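Local coordinates for protein catechol 2,3-dioxygenase (Rhodococcus sp., PDB 2WL9) that probably catalyses iron-dependent extradiol ring cleavage of catechols with molecular oxygen in the breakdown of aromatic hydrocarbons, at residues C[60-65]-C[150-155]; C[106-111]-C[116-121]. All coordinates share one frame; numbering follows the deposited sequence.

Interaction 1: residues C[60-65]-C[150-155]; sequences DDLAYI and IIIRED
Ile65 meets both Ile150 and Ile152 with its outer carbons, while Leu62 adds a looser touch on Ile152. The strand segments 61-65 and 150-152 run almost at right angles (97°), with axes 10.6 Å apart, a separation bridged by side chains alone. At Ile65, CB carries two branches: CG1 lies beside the backbone N (chi1 -60°) and CG2 anti to it. Ile65 CG1 approaches Ile150 CD1 at 4.0 Å, and Ile65 CG2 reaches Ile150 CD1 at 4.1 Å. At the tip, Ile65 CD1 also touches Ile150 CD1, at 4.0 Å, and comes to 3.9 Å from Ile152 CD1. Ile150 CD1 therefore sits against three carbons of one isoleucine, and the two side chains meet tip to tip. Ile150 and Ile152 both place CG1 between their own N and carbonyl carbon, which aims their CD1 methyls at Ile65. Leu62 crosses Ile152 at a slant, its CD2 lying 4.2 Å from Ile152 CG2. Leu62 and Ile65 can face the same way although three residues apart because Ala63 and Tyr64 form a classic beta bulge opposite Gly11. Leu10 and Leu199 pack on the same cluster from strands 6-14 and 199-201. All four touching residues are buried, yet only 148 Å² is shared between the segments. Beside them Asp61 OD2 accepts Arg209 N and Leu62 O accepts Arg209 NH1. Between 60-65 and 150-155, with methyl and methylene groups as the sole partners, the fit rests on shape and exclusion of water, a nonpolar seam along strand 149-152, which begins with the iron ligand His149.

Interaction 2: residues C[106-111]-C[116-121]; sequences VKLHDP and TEIFYG
Leu108, Thr116 and Ile118 share one face of an antiparallel strand pair, with Val106 beside them, while Lys107 and Glu117 occupy the other. The ladder has four backbone bonds: Val106 and Ile118 exchange two, as do Leu108 and Thr116, with Leu108 N to Thr116 O at 2.9 Å. In the return bond to Leu108 O, Thr116 N stands 41° out of the carbonyl plane and so not on a lone pair. Leu108 has CG wedged between its own N and carbonyl carbon (chi1 61°); this turns CD2 across the strand, 3.5 Å from Thr116 O. Leu108 CD2 also lies 3.8 Å from Ile118 CD1, the two side chains slanting across each other. Val106 contributes less, its CG1 lying 4.2 Å from Ile118 CD1. On the opposite face Lys107 and Glu117 lie side by side, extended beyond CG and with CG beside the backbone N in each. Lys107 CE passes 3.5 Å from Glu117 OE2, but Lys107 NZ stays 4.6 Å from that oxygen. The carboxylate is instead engaged by Arg100 in a salt bridge at OE2 and by Tyr9 OH at OE1, so its rotation is fixed by partners beyond the hairpin. Thr116 turns OG1 toward the loop, where it bonds Asn114 O and lies 3.7 Å from Asp110 CB. Asp110 in turn receives Asn114 N at OD1, bracing the connection, and its OD2 is hydrogen-bonded to Tyr164 OH. This is a two-stranded beta hairpin with a short connecting loop, the last two strands along the chain of the N-terminal sheet of a vicinal oxygen chelate fold.

In the fold
Along the chain the order is 60-65, 106-111, 116-121, 150-155, so the hairpin of interaction 2 falls between the partners of interaction 1; their centres are 13 Å apart. Strands 61-68 and 115-120 are neighbours in the N-terminal sheet, and Ile65 O with Glu117 N at 2.7 Å is a probable hydrogen bond between the two contacts. Strand 149-152, next along the chain after the hairpin, belongs to the second, iron-bearing sheet. At the hairpin loop Asp110 OD2 lies 2.6 Å from Glu154 OE2, a separation consistent with a shared proton. Interaction 1 thus joins the two sheets, while interaction 2 builds the N-terminal one and reaches the other half through Asp110 and Glu154.

Interaction 1: residues C[60-65]-C[150-155]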
loop_
_atom_site.group_PDB
_atom_site.type_symbol
_atom_site.label_atom_id
_atom_site.label_comp_id
_atom_site.label_asym_id
_atom_site.label_seq_id
_atom_site.Cartn_x
_atom_site.Cartn_y
_atom_site.Cartn_z
ATOM N N ASP C 60 0.890 33.898 -38.205
ATOM C CA ASP C 60 0.870 33.735 -36.750
ATOM C C ASP C 60 -0.382 33.001 -36.298
ATOM O O ASP C 60 -1.288 33.588 -35.702
ATOM C CB ASP C 60 1.007 35.084 -36.044
ATOM C CG ASP C 60 2.444 35.553 -35.969
ATOM O OD1 ASP C 60 3.290 34.817 -35.413
ATOM O OD2 ASP C 60 2.731 36.653 -36.476
ATOM N N ASP C 61 -0.421 31.705 -36.591
ATOM C CA ASP C 61 -1.592 30.896 -36.315
ATOM C C ASP C 61 -1.209 29.422 -36.227
ATOM O O ASP C 61 -0.037 29.045 -36.360
ATOM C CB ASP C 61 -2.646 31.109 -37.420
ATOM C CG ASP C 61 -4.076 30.956 -36.921
ATOM O OD1 ASP C 61 -4.319 30.217 -35.935
ATOM O OD2 ASP C 61 -4.968 31.585 -37.529
ATOM N N LEU C 62 -2.216 28.595 -35.977
ATOM C CA LEU C 62 -2.056 27.151 -35.996
ATOM C C LEU C 62 -1.874 26.683 -37.440
ATOM O O LEU C 62 -2.587 27.147 -38.337
ATOM C CB LEU C 62 -3.303 26.510 -35.391
ATOM C CG LEU C 62 -3.474 24.993 -35.339
ATOM C CD1 LEU C 62 -2.575 24.368 -34.297
ATOM C CD2 LEU C 62 -4.927 24.723 -35.009
ATOM N N ALA C 63 -0.917 25.778 -37.650
ATOM C CA ALA C 63 -0.662 25.163 -38.961
ATOM C C ALA C 63 -1.276 23.760 -39.085
ATOM O O ALA C 63 -1.878 23.433 -40.117
ATOM C CB ALA C 63 0.848 25.124 -39.257
ATOM N N TYR C 64 -1.126 22.939 -38.041
ATOM C CA TYR C 64 -1.729 21.599 -38.004
ATOM C C TYR C 64 -1.824 21.000 -36.599
ATOM O O TYR C 64 -1.043 21.338 -35.705
ATOM C CB TYR C 64 -1.013 20.621 -38.953
ATOM C CG TYR C 64 0.497 20.602 -38.839
ATOM C CD1 TYR C 64 1.146 19.824 -37.873
ATOM C CD2 TYR C 64 1.278 21.351 -39.717
ATOM C CE1 TYR C 64 2.538 19.808 -37.785
ATOM C CE2 TYR C 64 2.651 21.351 -39.638
ATOM C CZ TYR C 64 3.283 20.581 -38.679
ATOM O OH TYR C 64 4.653 20.607 -38.633
ATOM N N ILE C 65 -2.795 20.105 -36.425
ATOM C CA ILE C 65 -3.019 19.411 -35.154
ATOM C C ILE C 65 -2.718 17.915 -35.316
ATOM O O ILE C 65 -3.317 17.256 -36.156
ATOM C CB ILE C 65 -4.474 19.580 -34.694
ATOM C CG1 ILE C 65 -4.814 21.061 -34.490
ATOM C CG2 ILE C 65 -4.737 18.791 -33.409
ATOM C CD1 ILE C 65 -6.309 21.371 -34.624
ATOM N N ILE C 150 -6.302 22.412 -26.365
ATOM C CA ILE C 150 -6.471 23.551 -27.261
ATOM C C ILE C 150 -7.936 23.900 -27.483
ATOM O O ILE C 150 -8.796 23.013 -27.569
ATOM C CB ILE C 150 -5.814 23.293 -28.647
ATOM C CG1 ILE C 150 -6.354 21.994 -29.277
ATOM C CG2 ILE C 150 -4.282 23.293 -28.520
ATOM C CD1 ILE C 150 -5.799 21.667 -30.660
ATOM N N ILE C 151 -8.212 25.196 -27.582
ATOM C CA ILE C 151 -9.505 25.664 -28.066
ATOM C C ILE C 151 -9.346 26.160 -29.499
ATOM O O ILE C 151 -8.522 27.045 -29.776
ATOM C CB ILE C 151 -10.121 26.751 -27.164
ATOM C CG1 ILE C 151 -10.653 26.113 -25.880
ATOM C CG2 ILE C 151 -11.248 27.494 -27.901
ATOM C CD1 ILE C 151 -11.508 27.031 -25.010
ATOM N N ILE C 152 -10.127 25.568 -30.399
ATOM C CA ILE C 152 -10.002 25.836 -31.833
ATOM C C ILE C 152 -11.323 26.292 -32.453
ATOM O O ILE C 152 -12.395 26.061 -31.888
ATOM C CB ILE C 152 -9.412 24.622 -32.602
ATOM C CG1 ILE C 152 -10.284 23.368 -32.425
ATOM C CG2 ILE C 152 -7.955 24.367 -32.166
ATOM C CD1 ILE C 152 -9.863 22.191 -33.297
ATOM N N ARG C 153 -11.230 26.940 -33.612
ATOM C CA ARG C 153 -12.390 27.506 -34.295
ATOM C C ARG C 153 -13.267 26.433 -34.926
ATOM O O ARG C 153 -12.784 25.555 -35.642
ATOM C CB ARG C 153 -11.928 28.510 -35.353
ATOM C CG ARG C 153 -13.027 29.381 -35.948
ATOM C CD ARG C 153 -12.416 30.504 -36.772
ATOM N NE ARG C 153 -11.576 29.983 -37.848
ATOM C CZ ARG C 153 -10.653 30.688 -38.496
ATOM N NH1 ARG C 153 -10.439 31.961 -38.190
ATOM N NH2 ARG C 153 -9.940 30.114 -39.457
ATOM N N GLU C 154 -14.562 26.502 -34.640
ATOM C CA GLU C 154 -15.531 25.633 -35.289
ATOM C C GLU C 154 -16.754 26.454 -35.661
ATOM O O GLU C 154 -17.443 26.966 -34.780
ATOM C CB GLU C 154 -15.932 24.462 -34.381
ATOM C CG GLU C 154 -14.786 23.584 -33.900
ATOM C CD GLU C 154 -14.061 22.830 -35.005
ATOM O OE1 GLU C 154 -14.628 22.624 -36.099
ATOM O OE2 GLU C 154 -12.912 22.423 -34.756
ATOM N N ASP C 155 -17.011 26.590 -36.961
ATOM C CA ASP C 155 -18.218 27.270 -37.445
ATOM C C ASP C 155 -19.474 26.416 -37.243
ATOM O O ASP C 155 -20.596 26.939 -37.198
ATOM C CB ASP C 155 -18.067 27.655 -38.924
ATOM C CG ASP C 155 -18.082 26.448 -39.861
ATOM O OD1 ASP C 155 -17.443 25.417 -39.550
ATOM O OD2 ASP C 155 -18.739 26.534 -40.920
#

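Interaction 2: residues C[106-111]-C[116-121]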
loop_
_atom_site.group_PDB
_atom_site.type_symbol
_atom_site.label_atom_id
_atom_site.label_comp_id
_atom_site.label_asym_id
_atom_site.label_seq_id
_atom_site.Cartn_x
_atom_site.Cartn_y
_atom_site.Cartn_z
ATOM N N VAL C 106 -1.758 10.191 -41.435
ATOM C CA VAL C 106 -2.891 10.491 -42.280
ATOM C C VAL C 106 -3.191 11.990 -42.135
ATOM O O VAL C 106 -3.175 12.527 -41.026
ATOM C CB VAL C 106 -4.088 9.555 -41.913
ATOM C CG1 VAL C 106 -5.383 10.303 -41.728
ATOM C CG2 VAL C 106 -4.217 8.426 -42.927
ATOM N N LYS C 107 -3.416 12.670 -43.257
ATOM C CA LYS C 107 -3.721 14.102 -43.235
ATOM C C LYS C 107 -5.128 14.386 -43.756
ATOM O O LYS C 107 -5.539 13.848 -44.793
ATOM C CB LYS C 107 -2.692 14.901 -44.058
ATOM C CG LYS C 107 -1.257 14.841 -43.543
ATOM C CD LYS C 107 -0.296 15.549 -44.504
ATOM C CE LYS C 107 1.076 15.752 -43.884
ATOM N NZ LYS C 107 2.094 16.158 -44.891
ATOM N N LEU C 108 -5.848 15.242 -43.036
ATOM C CA LEU C 108 -7.197 15.662 -43.419
ATOM C C LEU C 108 -7.538 17.024 -42.807
ATOM O O LEU C 108 -6.645 17.749 -42.350
ATOM C CB LEU C 108 -8.224 14.589 -43.012
ATOM C CG LEU C 108 -8.385 14.231 -41.530
ATOM C CD1 LEU C 108 -9.782 13.668 -41.270
ATOM C CD2 LEU C 108 -7.302 13.264 -41.027
ATOM N N HIS C 109 -8.824 17.376 -42.800
ATOM C CA HIS C 109 -9.288 18.593 -42.138
ATOM C C HIS C 109 -10.521 18.324 -41.296
ATOM O O HIS C 109 -11.368 17.515 -41.666
ATOM C CB HIS C 109 -9.604 19.685 -43.160
ATOM C CG HIS C 109 -8.403 20.202 -43.876
ATOM N ND1 HIS C 109 -7.806 19.517 -44.912
ATOM C CD2 HIS C 109 -7.673 21.326 -43.697
ATOM C CE1 HIS C 109 -6.764 20.203 -45.345
ATOM N NE2 HIS C 109 -6.662 21.304 -44.625
ATOM N N ASP C 110 -10.638 19.016 -40.171
ATOM C CA ASP C 110 -11.859 18.914 -39.380
ATOM C C ASP C 110 -12.953 19.768 -40.042
ATOM O O ASP C 110 -12.686 20.406 -41.067
ATOM C CB ASP C 110 -11.602 19.239 -37.891
ATOM C CG ASP C 110 -11.565 20.731 -37.580
ATOM O OD1 ASP C 110 -11.745 21.582 -38.478
ATOM O OD2 ASP C 110 -11.345 21.045 -36.390
ATOM N N PRO C 111 -14.183 19.770 -39.490
ATOM C CA PRO C 111 -15.252 20.514 -40.171
ATOM C C PRO C 111 -15.054 22.027 -40.165
ATOM O O PRO C 111 -15.552 22.709 -41.062
ATOM C CB PRO C 111 -16.506 20.131 -39.382
ATOM C CG PRO C 111 -16.177 18.799 -38.793
ATOM C CD PRO C 111 -14.727 18.909 -38.423
ATOM N N THR C 116 -5.846 18.628 -39.761
ATOM C CA THR C 116 -5.867 17.619 -38.721
ATOM C C THR C 116 -5.048 16.419 -39.171
ATOM O O THR C 116 -5.227 15.929 -40.279
ATOM C CB THR C 116 -7.317 17.211 -38.431
ATOM O OG1 THR C 116 -8.043 18.362 -37.989
ATOM C CG2 THR C 116 -7.389 16.114 -37.366
ATOM N N GLU C 117 -4.153 15.947 -38.307
ATOM C CA GLU C 117 -3.315 14.791 -38.644
ATOM C C GLU C 117 -3.485 13.673 -37.629
ATOM O O GLU C 117 -3.675 13.935 -36.441
ATOM C CB GLU C 117 -1.846 15.197 -38.755
ATOM C CG GLU C 117 -1.634 16.475 -39.569
ATOM C CD GLU C 117 -0.186 16.711 -39.968
ATOM O OE1 GLU C 117 0.722 16.171 -39.307
ATOM O OE2 GLU C 117 0.042 17.447 -40.956
ATOM N N ILE C 118 -3.455 12.432 -38.108
ATOM C CA ILE C 118 -3.519 11.259 -37.228
ATOM C C ILE C 118 -2.310 10.355 -37.496
ATOM O O ILE C 118 -2.052 9.954 -38.635
ATOM C CB ILE C 118 -4.853 10.489 -37.355
ATOM C CG1 ILE C 118 -6.050 11.448 -37.241
ATOM C CG2 ILE C 118 -4.956 9.433 -36.256
ATOM C CD1 ILE C 118 -7.260 11.002 -38.020
ATOM N N PHE C 119 -1.573 10.040 -36.435
ATOM C CA PHE C 119 -0.260 9.431 -36.578
ATOM C C PHE C 119 0.021 8.407 -35.490
ATOM O O PHE C 119 -0.646 8.400 -34.446
ATOM C CB PHE C 119 0.814 10.525 -36.502
ATOM C CG PHE C 119 1.077 11.023 -35.099
ATOM C CD1 PHE C 119 2.111 10.488 -34.338
ATOM C CD2 PHE C 119 0.289 12.027 -34.547
ATOM C CE1 PHE C 119 2.369 10.956 -33.039
ATOM C CE2 PHE C 119 0.527 12.502 -33.246
ATOM C CZ PHE C 119 1.577 11.967 -32.492
ATOM N N TYR C 120 1.030 7.576 -35.728
ATOM C CA TYR C 120 1.588 6.677 -34.708
ATOM C C TYR C 120 3.117 6.703 -34.774
ATOM O O TYR C 120 3.697 7.081 -35.794
ATOM C CB TYR C 120 1.084 5.227 -34.900
ATOM C CG TYR C 120 1.709 4.505 -36.081
ATOM C CD1 TYR C 120 2.894 3.772 -35.932
ATOM C CD2 TYR C 120 1.129 4.569 -37.352
ATOM C CE1 TYR C 120 3.479 3.127 -37.011
ATOM C CE2 TYR C 120 1.707 3.924 -38.438
ATOM C CZ TYR C 120 2.884 3.209 -38.260
ATOM O OH TYR C 120 3.455 2.571 -39.327
ATOM N N GLY C 121 3.761 6.281 -33.686
ATOM C CA GLY C 121 5.219 6.160 -33.639
ATOM C C GLY C 121 5.981 7.477 -33.626
ATOM O O GLY C 121 6.751 7.758 -34.557
#